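Local coordinates for protein aspartate--tRNA(Asp/Asn) ligase (Sulfolobus tokodaii, PDB 1WYD) that probably attaches L-aspartate to both tRNA(Asp) and tRNA(Asn), first activating the amino acid with ATP to form aspartyl-adenylate, at residues 22-27 with 38-43; 45-50 with 80-85; 68-73 with 93-98; 101-106 with 121-126; 131-136 with 262-267. One frame throughout, in Å; residues are numbered along the deposited sequence.

Overall arrangement
Contacts 1, 2 and 3 belong to the OB-fold barrel. Contact 1 is buried and contact 3 partly so. Both pair antiparallel strands through backbone bonds, and both carry a classic bulge. Strand 18-31 of contact 1 is flanked by strand 34-41 and by strand 68-77 of contact 3: G23 bonds to I69. Contact 2 is at the surface, about 17 Å from contact 3 between centres, with one arginine bond and a proline. Contact 4 is apolar packing between the linker and helix 121-125, and it touches R40 of contact 1. Contact 5 is buried in the catalytic domain and wholly apolar. Contacts 1, 3, 4 and 5 also touch the second subunit.

Contact 1 (22-27 with 38-43); sequences AGWVHL and ILRDKT
W24 pairs with R40 in the antiparallel hairpin of strands 18-31 and 34-41, part of the OB-fold barrel that binds the anticodon in this family. W24 N donates to R40 O at 2.8 Å, nearly straight at 174°, and R40 N donates back to W24 O. V25 and L39 follow as a non-hydrogen-bonded pair. The register then slips by one residue. H26 and L27 both face I38, a classic beta bulge, and I38 O accepts from both of their backbone nitrogens.

The tight approach of G23 CA to R40 O, 3.3 Å, is a CA-H...O contact. A side chain on G23 would collide with that oxygen. L39 CD1 packs on G23 C at 3.6 Å.

The guanidinium of R40 has W24 CB over one face. Its plane is 15° from that of the indole. A salt bridge from NH2 to E66 gives it a charged partner. The indole NE1 of W24 is satisfied by G390 O of the second subunit.

D41 OD2 accepts from T43 N, an Asx turn, and also from T43 OG1, while OD1 accepts from I7 N. The H26 ring stands at 76° to the guanidinium of R40. Its ND1 accepts from two nitrogens of R40, side-on: NE at 3.1 Å, in the ring plane, and NH2 at 3.3 Å, tilted from it.

Contact 2 (45-50 with 80-85); sequences LGQVVV and RAPRGI
Q47 on strand 44-50 meets P82 in the loop between strands 68-77 and 85-89. Q47 CB lies 3.9 Å from P82 CD and almost as near to P82 CG. The two side chains cross at about a right angle. CG of Q47 is anti to its backbone N (chi1 179°), and the chain runs on extended, so that the terminal amide group lies beside the proline ring and A81 CB. An alanine in place of Q47 would probably open a gap beside P82 CD and A81 CB, where the amide end now packs, though CB would still touch the proline.

The second point of contact is polar. R83 NH2 donates to L45 O at 2.8 Å, with a bent N-H...O angle of 139°. The oxygen lies close to the guanidinium plane, but the nitrogen stands above the carbonyl plane of L45. A water accepts from L45 N at 2.9 Å and from R83 NH2 at 3.1 Å, so it bridges the same two residues.

Further out, R83 also rests on I7 and A8 of the N-terminal segment. The loop is held in shape by I85 N, which donates to P82 O at 2.9 Å. Strand 44-50 is fixed from both flanks: G46 bonds to L39, and Q47 bonds to L87. The result is a loop folded against a neighbouring strand at the surface of the OB-fold barrel.

Contact 3 (68-73 with 93-98); sequences VIQVRG and TLLSKA
A classic beta bulge closes this antiparallel pairing of strand 68-77 with strand 91-94 and the residues after it, in the OB-fold domain. L95 and S96 both face V68. V68 O accepts from L95 N at 2.9 Å and, more weakly, from S96 N. V68 N donates to S96 O at 2.8 Å. Beyond the bulge the pairing is regular. Q70 N donates to T93 O, and T93 N donates to Q70 O, each at 2.9 Å. I69 CA adds a CA-H...O contact to T93 O.

The chain turns a corner at L95. Its side chain, with CG beside the backbone N (chi1 -58°), lies against strand 68-77. V68 and L95 cross at about a right angle, with V68 CG1 3.7 Å from L95 CD1. Q70 and T93 run side by side and point the same way.

The second subunit covers part of the contact. S96 OG is hydrogen-bonded to its M391 O, and V68 and L95 pack on its G390 and P393. The far end of Q70 spans two partners: its NE2 lies 3.7 Å from T93 CB and equally near to L95 CD2.

Contact 4 (101-106 with 121-126); sequences PLPLDV and RVLDLR
L123 is the main bump here. It projects from helix 121-125 into a hollow lined by P103, L104 and V106 of the linker that follows the OB-fold strands. Its two methyl branches part. CD1 lies 3.9 Å from both CG and CD of P103, while CD2 meets V106 CG2 at 3.6 Å. Nearer the backbone, L123 CB touches L104 CB at 4.0 Å.

L104 packs beside L123 and lays its two methyls on D124. Its CG is anti to the backbone N (chi1 -166°). CD1 reaches D124 CB at 3.8 Å, and CD2 lies over the D124 backbone. An alanine in place of L104 would probably open a gap over D124 CB and the adjoining helix backbone, leaving only the CB contact with L123.

V106 divides its two methyls between L123 and R126. Its CG2 sits 3.5 Å from L123 O, and its CG1 packs on R126 CB at 3.7 Å.

The charged groups turn to other partners. D124 pairs with R121 and R127. R126 makes a salt bridge with E66 and bonds to G197 O of the second subunit. V106 and R126 both touch R40 of strand 34-41, which places this packing between the anticodon-binding barrel and helix 121-125, beside the dimer interface.

Contact 5 (131-136 with 262-267); sequences QAVIKI and KILNYE
I136 and L264 reach toward each other tip to tip. Their CD1 atoms are 3.4 Å apart, tighter than usual for two methyl groups. Both side chains leave the backbone in the same way, with CG1 of I136 and CG of L264 anti to the carbonyl carbon (chi1 -78° and -70°). I136 is extended at its second torsion (172°), which carries CD1 out to the leucine.

L264 lies across the surface of helix 128-150. Its CD1 also packs on A132 CB at 4.0 Å, one helical turn before I136. Its other methyl, CD2, makes a looser contact with V133 CG2 at 4.3 Å. The short side chain of A132 also meets I263 CG2, at 4.2 Å.

The contact joins helix 128-150 to the end of helix 258-264 in the class II synthetase catalytic domain. Helix 258-264 finishes in a Schellman motif. N265 takes a positive phi, and its N donates to K262 O at 3.1 Å.

Helix 401-409 packs nearby, with M405, L408 and T409 against I136. The side chain of I136 is about 8 Å from that of L401, a predicted ATP-binding residue. Past the turn, Y266 OH is hydrogen-bonded to M407 O and Y348 OH.

Contact 1 (22-27 with 38-43)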
# COMPACT_ATOMS: atom_id res chain seq x y z
N ALA B 22 -26.97 14.94 0.27
CA ALA B 22 -26.99 13.96 1.38
C ALA B 22 -25.80 14.16 2.31
O ALA B 22 -24.72 14.62 1.90
CB ALA B 22 -27.03 12.52 0.86
N GLY B 23 -26.00 13.84 3.58
CA GLY B 23 -24.91 13.97 4.52
C GLY B 23 -25.30 14.05 5.96
O GLY B 23 -26.36 13.57 6.35
N TRP B 24 -24.43 14.68 6.74
CA TRP B 24 -24.52 14.76 8.18
C TRP B 24 -24.99 16.13 8.66
O TRP B 24 -24.55 17.18 8.18
CB TRP B 24 -23.15 14.44 8.80
CG TRP B 24 -22.76 13.00 8.75
CD1 TRP B 24 -23.07 12.02 9.67
CD2 TRP B 24 -22.03 12.34 7.72
NE1 TRP B 24 -22.56 10.80 9.28
CE2 TRP B 24 -21.93 10.96 8.08
CE3 TRP B 24 -21.43 12.77 6.53
CZ2 TRP B 24 -21.23 10.03 7.31
CZ3 TRP B 24 -20.75 11.83 5.74
CH2 TRP B 24 -20.65 10.49 6.14
N VAL B 25 -25.92 16.10 9.60
CA VAL B 25 -26.31 17.26 10.37
C VAL B 25 -25.12 17.76 11.19
O VAL B 25 -24.85 17.25 12.29
CB VAL B 25 -27.49 16.92 11.28
CG1 VAL B 25 -27.84 18.11 12.20
CG2 VAL B 25 -28.71 16.47 10.41
N HIS B 26 -24.44 18.78 10.66
CA HIS B 26 -23.32 19.44 11.34
C HIS B 26 -23.74 20.41 12.47
O HIS B 26 -23.14 20.40 13.56
CB HIS B 26 -22.50 20.20 10.30
CG HIS B 26 -21.15 20.60 10.79
ND1 HIS B 26 -20.07 19.74 10.76
CD2 HIS B 26 -20.70 21.75 11.32
CE1 HIS B 26 -19.02 20.35 11.26
NE2 HIS B 26 -19.37 21.57 11.61
N LEU B 27 -24.71 21.28 12.19
CA LEU B 27 -25.23 22.24 13.16
C LEU B 27 -26.68 22.49 12.88
O LEU B 27 -27.15 22.29 11.76
CB LEU B 27 -24.54 23.61 13.09
CG LEU B 27 -23.22 23.81 13.80
CD1 LEU B 27 -22.40 24.81 12.95
CD2 LEU B 27 -23.42 24.29 15.24
N ILE B 38 -26.68 23.40 8.97
CA ILE B 38 -25.41 23.22 8.31
C ILE B 38 -25.26 21.70 8.08
O ILE B 38 -25.24 20.90 9.03
CB ILE B 38 -24.20 23.84 9.09
CG1 ILE B 38 -24.39 25.31 9.47
CG2 ILE B 38 -22.89 23.68 8.31
CD1 ILE B 38 -24.94 26.24 8.40
N LEU B 39 -25.20 21.32 6.82
CA LEU B 39 -25.01 19.94 6.42
C LEU B 39 -23.55 19.71 6.04
O LEU B 39 -22.88 20.64 5.57
CB LEU B 39 -25.93 19.59 5.25
CG LEU B 39 -25.98 18.15 4.77
CD1 LEU B 39 -26.80 17.28 5.72
CD2 LEU B 39 -26.58 18.14 3.37
N ARG B 40 -23.06 18.49 6.28
CA ARG B 40 -21.68 18.11 5.94
C ARG B 40 -21.68 16.87 5.07
O ARG B 40 -22.40 15.92 5.36
CB ARG B 40 -20.88 17.80 7.20
CG ARG B 40 -19.42 17.55 6.90
CD ARG B 40 -18.63 16.87 7.98
NE ARG B 40 -19.25 17.13 9.26
CZ ARG B 40 -19.74 16.16 10.03
NH1 ARG B 40 -19.61 14.89 9.67
NH2 ARG B 40 -20.35 16.49 11.18
N ASP B 41 -20.88 16.91 4.02
CA ASP B 41 -20.62 15.77 3.13
C ASP B 41 -19.13 15.80 2.87
O ASP B 41 -18.43 16.65 3.43
CB ASP B 41 -21.49 15.76 1.85
CG ASP B 41 -21.04 16.79 0.76
OD1 ASP B 41 -21.81 16.96 -0.22
OD2 ASP B 41 -19.97 17.43 0.76
N LYS B 42 -18.63 14.88 2.05
CA LYS B 42 -17.18 14.77 1.88
C LYS B 42 -16.54 16.03 1.24
O LYS B 42 -15.34 16.23 1.39
CB LYS B 42 -16.78 13.45 1.19
CG LYS B 42 -16.49 13.55 -0.30
CD LYS B 42 -16.35 12.21 -1.02
CE LYS B 42 -14.91 11.72 -1.06
NZ LYS B 42 -14.00 12.50 -1.96
N THR B 43 -17.32 16.85 0.52
CA THR B 43 -16.76 18.10 -0.08
C THR B 43 -16.74 19.32 0.83
O THR B 43 -16.03 20.29 0.57
CB THR B 43 -17.47 18.51 -1.37
OG1 THR B 43 -18.85 18.81 -1.08
CG2 THR B 43 -17.47 17.38 -2.39
O HOH W 1 -24.23 16.23 -0.75

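Contact 2 (45-50 with 80-85)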
# COMPACT_ATOMS: atom_id res chain seq x y z
N LEU B 45 -19.09 21.85 3.78
CA LEU B 45 -20.24 22.29 4.56
C LEU B 45 -21.15 23.19 3.75
O LEU B 45 -20.71 24.22 3.23
CB LEU B 45 -19.75 23.04 5.79
CG LEU B 45 -18.84 22.25 6.72
CD1 LEU B 45 -18.04 23.17 7.63
CD2 LEU B 45 -19.68 21.23 7.56
N GLY B 46 -22.41 22.80 3.63
CA GLY B 46 -23.41 23.66 3.06
C GLY B 46 -24.38 24.20 4.09
O GLY B 46 -24.31 23.84 5.27
N GLN B 47 -25.29 25.06 3.65
CA GLN B 47 -26.31 25.66 4.51
C GLN B 47 -27.65 25.31 3.92
O GLN B 47 -27.89 25.59 2.75
CB GLN B 47 -26.15 27.20 4.55
CG GLN B 47 -27.16 27.97 5.40
CD GLN B 47 -26.76 29.44 5.57
OE1 GLN B 47 -27.32 30.34 4.91
NE2 GLN B 47 -25.81 29.70 6.47
N VAL B 48 -28.53 24.70 4.70
CA VAL B 48 -29.88 24.49 4.24
C VAL B 48 -30.85 25.26 5.12
O VAL B 48 -30.62 25.42 6.32
CB VAL B 48 -30.26 22.95 3.97
CG1 VAL B 48 -29.08 22.02 4.16
CG2 VAL B 48 -31.52 22.45 4.71
N VAL B 49 -31.92 25.75 4.50
CA VAL B 49 -32.97 26.47 5.20
C VAL B 49 -34.30 25.69 5.10
O VAL B 49 -34.62 25.08 4.07
CB VAL B 49 -33.11 27.94 4.67
CG1 VAL B 49 -33.89 28.84 5.65
CG2 VAL B 49 -31.73 28.56 4.41
N VAL B 50 -35.04 25.66 6.20
CA VAL B 50 -36.37 25.09 6.25
C VAL B 50 -37.25 26.17 6.85
O VAL B 50 -37.17 26.43 8.05
CB VAL B 50 -36.46 23.83 7.18
CG1 VAL B 50 -37.59 22.93 6.75
CG2 VAL B 50 -35.15 23.06 7.20
N ARG B 80 -24.30 36.28 0.97
CA ARG B 80 -24.21 36.26 2.44
C ARG B 80 -24.09 34.81 2.93
O ARG B 80 -23.80 34.56 4.11
CB ARG B 80 -25.44 36.97 3.07
N ALA B 81 -24.30 33.85 2.02
CA ALA B 81 -24.30 32.42 2.34
C ALA B 81 -23.04 31.71 1.80
O ALA B 81 -22.40 32.24 0.89
CB ALA B 81 -25.55 31.78 1.78
N PRO B 82 -22.71 30.52 2.32
CA PRO B 82 -21.47 29.81 1.96
C PRO B 82 -21.35 29.59 0.46
O PRO B 82 -22.33 29.13 -0.17
CB PRO B 82 -21.62 28.45 2.66
CG PRO B 82 -22.55 28.69 3.76
CD PRO B 82 -23.51 29.73 3.28
N ARG B 83 -20.18 29.89 -0.11
CA ARG B 83 -19.95 29.75 -1.55
C ARG B 83 -21.03 30.45 -2.37
O ARG B 83 -21.23 30.14 -3.55
CB ARG B 83 -19.97 28.27 -1.94
CG ARG B 83 -18.69 27.49 -1.74
CD ARG B 83 -18.91 25.99 -1.95
NE ARG B 83 -19.24 25.34 -0.67
CZ ARG B 83 -18.38 24.62 0.03
NH1 ARG B 83 -17.14 24.42 -0.42
NH2 ARG B 83 -18.76 24.10 1.19
N GLY B 84 -21.75 31.37 -1.73
CA GLY B 84 -22.81 32.12 -2.38
C GLY B 84 -24.17 31.45 -2.51
O GLY B 84 -25.04 32.00 -3.19
N ILE B 85 -24.37 30.30 -1.88
CA ILE B 85 -25.66 29.62 -1.95
C ILE B 85 -26.17 28.99 -0.65
O ILE B 85 -25.47 28.90 0.36
CB ILE B 85 -25.69 28.52 -3.05
CG1 ILE B 85 -24.53 27.53 -2.85
CG2 ILE B 85 -25.74 29.15 -4.45
CD1 ILE B 85 -25.01 26.14 -2.50
O HOH W 2 -16.78 23.58 3.54

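Contact 3 (68-73 with 93-98)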
# COMPACT_ATOMS: atom_id res chain seq x y z
N VAL B 68 -27.73 11.25 9.76
CA VAL B 68 -27.47 11.23 8.34
C VAL B 68 -28.78 11.51 7.63
O VAL B 68 -29.78 10.80 7.85
CB VAL B 68 -26.88 9.88 7.92
CG1 VAL B 68 -26.76 9.79 6.44
CG2 VAL B 68 -25.55 9.61 8.65
N ILE B 69 -28.79 12.55 6.79
CA ILE B 69 -30.00 12.90 6.08
C ILE B 69 -29.83 13.03 4.57
O ILE B 69 -28.73 13.21 4.06
CB ILE B 69 -30.73 14.19 6.69
CG1 ILE B 69 -29.98 15.50 6.40
CG2 ILE B 69 -31.03 14.03 8.13
CD1 ILE B 69 -30.75 16.74 6.83
N GLN B 70 -30.97 12.90 3.89
CA GLN B 70 -31.15 13.25 2.49
C GLN B 70 -31.96 14.53 2.50
O GLN B 70 -32.98 14.62 3.19
CB GLN B 70 -31.98 12.17 1.83
CG GLN B 70 -31.50 11.70 0.50
CD GLN B 70 -32.35 10.56 -0.04
OE1 GLN B 70 -32.37 10.32 -1.25
NE2 GLN B 70 -33.04 9.87 0.85
N VAL B 71 -31.53 15.53 1.74
CA VAL B 71 -32.34 16.74 1.56
C VAL B 71 -32.52 17.17 0.10
O VAL B 71 -31.56 17.44 -0.62
CB VAL B 71 -31.88 17.91 2.52
CG1 VAL B 71 -30.40 18.24 2.36
CG2 VAL B 71 -32.72 19.14 2.30
N ARG B 72 -33.77 17.19 -0.34
CA ARG B 72 -34.17 17.72 -1.63
C ARG B 72 -34.74 19.14 -1.45
O ARG B 72 -35.67 19.34 -0.66
CB ARG B 72 -35.23 16.81 -2.24
CG ARG B 72 -35.86 17.34 -3.52
CD ARG B 72 -36.67 16.28 -4.27
NE ARG B 72 -37.94 16.00 -3.60
CZ ARG B 72 -38.97 16.86 -3.52
NH1 ARG B 72 -38.90 18.08 -4.08
NH2 ARG B 72 -40.08 16.50 -2.89
N GLY B 73 -34.17 20.11 -2.16
CA GLY B 73 -34.71 21.46 -2.15
C GLY B 73 -34.29 22.29 -3.37
O GLY B 73 -33.72 21.77 -4.34
N THR B 93 -35.22 13.25 4.37
CA THR B 93 -35.34 11.87 4.81
C THR B 93 -34.27 11.55 5.84
O THR B 93 -33.10 11.91 5.67
CB THR B 93 -35.24 10.95 3.60
OG1 THR B 93 -36.07 11.46 2.56
CG2 THR B 93 -35.84 9.57 3.93
N LEU B 94 -34.69 10.89 6.91
CA LEU B 94 -33.80 10.43 7.97
C LEU B 94 -33.24 9.06 7.59
O LEU B 94 -33.99 8.07 7.51
CB LEU B 94 -34.59 10.32 9.27
CG LEU B 94 -34.05 10.77 10.63
CD1 LEU B 94 -34.84 10.02 11.70
CD2 LEU B 94 -32.56 10.50 10.78
N LEU B 95 -31.94 9.00 7.32
CA LEU B 95 -31.35 7.74 6.87
C LEU B 95 -30.90 6.97 8.08
O LEU B 95 -31.08 5.75 8.16
CB LEU B 95 -30.18 8.00 5.92
CG LEU B 95 -30.50 8.82 4.67
CD1 LEU B 95 -29.27 8.95 3.83
CD2 LEU B 95 -31.64 8.19 3.85
N SER B 96 -30.33 7.69 9.03
CA SER B 96 -29.75 7.12 10.22
C SER B 96 -29.72 8.20 11.33
O SER B 96 -29.03 9.23 11.21
CB SER B 96 -28.35 6.58 9.88
OG SER B 96 -27.75 5.95 10.99
N LYS B 97 -30.49 7.96 12.39
CA LYS B 97 -30.66 8.91 13.48
C LYS B 97 -29.54 8.68 14.49
O LYS B 97 -29.14 7.56 14.71
CB LYS B 97 -32.03 8.71 14.12
CG LYS B 97 -32.59 9.88 14.96
CD LYS B 97 -33.51 9.37 16.12
CE LYS B 97 -34.89 8.88 15.60
NZ LYS B 97 -35.94 8.78 16.68
N ALA B 98 -28.99 9.74 15.05
CA ALA B 98 -27.93 9.61 16.05
C ALA B 98 -28.47 9.87 17.46
O ALA B 98 -29.25 10.79 17.67
CB ALA B 98 -26.80 10.58 15.75

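Contact 4 (101-106 with 121-126)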
# COMPACT_ATOMS: atom_id res chain seq x y z
N PRO B 101 -27.31 13.44 23.81
CA PRO B 101 -26.38 14.33 23.12
C PRO B 101 -25.14 13.56 22.69
O PRO B 101 -24.95 12.39 23.10
CB PRO B 101 -25.98 15.30 24.23
CG PRO B 101 -25.95 14.43 25.46
CD PRO B 101 -27.18 13.56 25.28
N LEU B 102 -24.29 14.22 21.92
CA LEU B 102 -23.03 13.66 21.45
C LEU B 102 -22.02 13.65 22.58
O LEU B 102 -22.00 14.57 23.41
CB LEU B 102 -22.46 14.50 20.32
CG LEU B 102 -23.09 14.48 18.94
CD1 LEU B 102 -22.14 15.22 18.00
CD2 LEU B 102 -23.37 13.07 18.42
N PRO B 103 -21.19 12.61 22.61
CA PRO B 103 -20.08 12.56 23.56
C PRO B 103 -18.88 13.37 23.07
O PRO B 103 -17.97 13.69 23.85
CB PRO B 103 -19.74 11.06 23.60
CG PRO B 103 -20.15 10.53 22.22
CD PRO B 103 -21.27 11.41 21.76
N LEU B 104 -18.85 13.69 21.78
CA LEU B 104 -17.79 14.53 21.24
C LEU B 104 -18.40 15.48 20.24
O LEU B 104 -19.20 15.08 19.41
CB LEU B 104 -16.70 13.66 20.60
CG LEU B 104 -15.36 14.32 20.28
CD1 LEU B 104 -14.27 13.27 20.35
CD2 LEU B 104 -15.35 15.04 18.90
N ASP B 105 -17.98 16.75 20.30
CA ASP B 105 -18.51 17.78 19.42
C ASP B 105 -17.75 17.89 18.12
O ASP B 105 -16.60 18.36 18.09
CB ASP B 105 -18.55 19.13 20.14
CG ASP B 105 -19.68 19.21 21.16
OD1 ASP B 105 -20.80 18.68 20.89
OD2 ASP B 105 -19.54 19.77 22.28
N VAL B 106 -18.39 17.49 17.03
CA VAL B 106 -17.74 17.49 15.72
C VAL B 106 -17.41 18.91 15.24
O VAL B 106 -16.50 19.12 14.42
CB VAL B 106 -18.56 16.64 14.69
CG1 VAL B 106 -17.96 16.68 13.31
CG2 VAL B 106 -18.68 15.19 15.18
N ARG B 121 -13.52 8.15 18.30
CA ARG B 121 -12.54 8.51 17.30
C ARG B 121 -13.19 8.93 15.99
O ARG B 121 -12.75 9.89 15.35
CB ARG B 121 -11.59 7.33 17.10
CG ARG B 121 -10.47 7.65 16.18
CD ARG B 121 -9.76 8.90 16.59
NE ARG B 121 -8.35 8.77 16.26
CZ ARG B 121 -7.47 9.74 16.37
NH1 ARG B 121 -7.84 10.94 16.84
NH2 ARG B 121 -6.21 9.48 16.08
N VAL B 122 -14.25 8.23 15.61
CA VAL B 122 -15.04 8.59 14.44
C VAL B 122 -15.57 10.02 14.53
O VAL B 122 -15.46 10.80 13.58
CB VAL B 122 -16.16 7.58 14.23
CG1 VAL B 122 -17.24 8.13 13.29
CG2 VAL B 122 -15.58 6.30 13.66
N LEU B 123 -16.12 10.37 15.67
CA LEU B 123 -16.59 11.71 15.83
C LEU B 123 -15.42 12.67 15.78
O LEU B 123 -15.51 13.73 15.16
CB LEU B 123 -17.40 11.85 17.14
CG LEU B 123 -18.74 11.12 17.02
CD1 LEU B 123 -19.43 10.98 18.39
CD2 LEU B 123 -19.65 11.81 16.02
N ASP B 124 -14.32 12.29 16.40
CA ASP B 124 -13.14 13.11 16.35
C ASP B 124 -12.59 13.24 14.93
O ASP B 124 -12.24 14.31 14.53
CB ASP B 124 -12.08 12.55 17.27
CG ASP B 124 -10.88 13.46 17.37
OD1 ASP B 124 -11.03 14.64 17.79
OD2 ASP B 124 -9.74 13.05 17.05
N LEU B 125 -12.52 12.15 14.18
CA LEU B 125 -12.01 12.13 12.81
C LEU B 125 -12.86 12.97 11.87
O LEU B 125 -12.34 13.53 10.89
CB LEU B 125 -12.01 10.72 12.25
CG LEU B 125 -10.71 9.91 12.21
CD1 LEU B 125 -9.54 10.55 12.95
CD2 LEU B 125 -11.02 8.46 12.67
N ARG B 126 -14.17 13.05 12.18
CA ARG B 126 -15.07 13.85 11.35
C ARG B 126 -14.78 15.36 11.39
O ARG B 126 -15.31 16.10 10.59
CB ARG B 126 -16.53 13.61 11.70
CG ARG B 126 -17.06 12.31 11.21
CD ARG B 126 -18.53 12.09 11.58
NE ARG B 126 -18.97 10.74 11.19
CZ ARG B 126 -20.06 10.12 11.69
NH1 ARG B 126 -20.86 10.71 12.61
NH2 ARG B 126 -20.36 8.92 11.28

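Contact 5 (131-136 with 262-267)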
# COMPACT_ATOMS: atom_id res chain seq x y z
N GLN B 131 -10.28 15.44 9.04
CA GLN B 131 -10.63 15.22 7.64
C GLN B 131 -9.56 15.72 6.68
O GLN B 131 -9.18 15.00 5.75
CB GLN B 131 -12.01 15.83 7.32
CG GLN B 131 -13.08 14.97 7.86
CD GLN B 131 -14.39 15.03 7.10
OE1 GLN B 131 -15.46 15.11 7.73
NE2 GLN B 131 -14.34 14.94 5.79
N ALA B 132 -9.00 16.90 6.95
CA ALA B 132 -7.93 17.49 6.11
C ALA B 132 -6.64 16.66 6.17
O ALA B 132 -5.93 16.50 5.17
CB ALA B 132 -7.66 18.92 6.52
N VAL B 133 -6.36 16.11 7.35
CA VAL B 133 -5.21 15.25 7.53
C VAL B 133 -5.37 13.99 6.70
O VAL B 133 -4.46 13.56 6.02
CB VAL B 133 -4.98 14.92 9.03
CG1 VAL B 133 -3.74 14.06 9.23
CG2 VAL B 133 -4.84 16.21 9.80
N ILE B 134 -6.57 13.42 6.73
CA ILE B 134 -6.83 12.15 6.09
C ILE B 134 -6.68 12.35 4.58
O ILE B 134 -6.09 11.54 3.86
CB ILE B 134 -8.27 11.70 6.47
CG1 ILE B 134 -8.31 11.34 7.96
CG2 ILE B 134 -8.74 10.60 5.54
CD1 ILE B 134 -9.69 10.89 8.49
N LYS B 135 -7.20 13.47 4.11
CA LYS B 135 -7.09 13.85 2.69
C LYS B 135 -5.66 14.08 2.21
O LYS B 135 -5.29 13.61 1.14
CB LYS B 135 -8.00 15.03 2.38
CG LYS B 135 -9.44 14.58 2.26
CD LYS B 135 -10.43 15.71 1.89
CE LYS B 135 -10.81 16.54 3.08
NZ LYS B 135 -11.99 17.44 2.76
N ILE B 136 -4.84 14.74 3.03
CA ILE B 136 -3.47 15.09 2.64
C ILE B 136 -2.59 13.86 2.55
O ILE B 136 -1.71 13.78 1.66
CB ILE B 136 -2.87 16.13 3.62
CG1 ILE B 136 -3.42 17.53 3.31
CG2 ILE B 136 -1.33 16.16 3.61
CD1 ILE B 136 -3.04 18.57 4.36
N LYS B 262 -5.57 25.31 4.19
CA LYS B 262 -6.32 26.45 4.68
C LYS B 262 -6.97 26.09 6.03
O LYS B 262 -6.72 26.75 7.03
CB LYS B 262 -7.33 26.89 3.62
CG LYS B 262 -7.77 28.34 3.69
CD LYS B 262 -9.25 28.52 3.25
CE LYS B 262 -9.80 29.89 3.71
NZ LYS B 262 -11.23 30.15 3.34
N ILE B 263 -7.76 25.03 6.06
CA ILE B 263 -8.33 24.51 7.32
C ILE B 263 -7.27 24.29 8.41
O ILE B 263 -7.54 24.48 9.60
CB ILE B 263 -9.11 23.22 7.05
CG1 ILE B 263 -10.43 23.55 6.35
CG2 ILE B 263 -9.30 22.37 8.35
CD1 ILE B 263 -10.82 22.52 5.33
N LEU B 264 -6.06 23.93 8.00
CA LEU B 264 -4.95 23.65 8.92
C LEU B 264 -4.07 24.85 9.35
O LEU B 264 -3.19 24.71 10.22
CB LEU B 264 -4.08 22.54 8.31
CG LEU B 264 -4.68 21.13 8.23
CD1 LEU B 264 -3.92 20.23 7.23
CD2 LEU B 264 -4.79 20.50 9.62
N ASN B 265 -4.28 26.00 8.71
CA ASN B 265 -3.41 27.18 8.91
C ASN B 265 -1.94 26.87 8.74
O ASN B 265 -1.11 27.19 9.59
CB ASN B 265 -3.66 27.79 10.29
CG ASN B 265 -5.10 28.09 10.51
OD1 ASN B 265 -5.59 29.12 10.07
ND2 ASN B 265 -5.80 27.17 11.16
N TYR B 266 -1.60 26.21 7.65
CA TYR B 266 -0.28 25.61 7.55
C TYR B 266 0.23 25.70 6.12
O TYR B 266 -0.53 25.60 5.16
CB TYR B 266 -0.29 24.14 8.08
CG TYR B 266 1.09 23.53 8.14
CD1 TYR B 266 1.99 23.90 9.15
CD2 TYR B 266 1.52 22.65 7.16
CE1 TYR B 266 3.27 23.39 9.18
CE2 TYR B 266 2.80 22.12 7.17
CZ TYR B 266 3.67 22.47 8.17
OH TYR B 266 4.95 21.93 8.16
N GLU B 267 1.54 25.89 6.00
CA GLU B 267 2.23 25.99 4.72
C GLU B 267 3.43 25.07 4.83
O GLU B 267 4.32 25.33 5.63
CB GLU B 267 2.68 27.43 4.51
CG GLU B 267 3.60 27.68 3.31
CD GLU B 267 2.84 27.73 1.97
OE1 GLU B 267 1.59 27.47 1.97
OE2 GLU B 267 3.49 28.01 0.91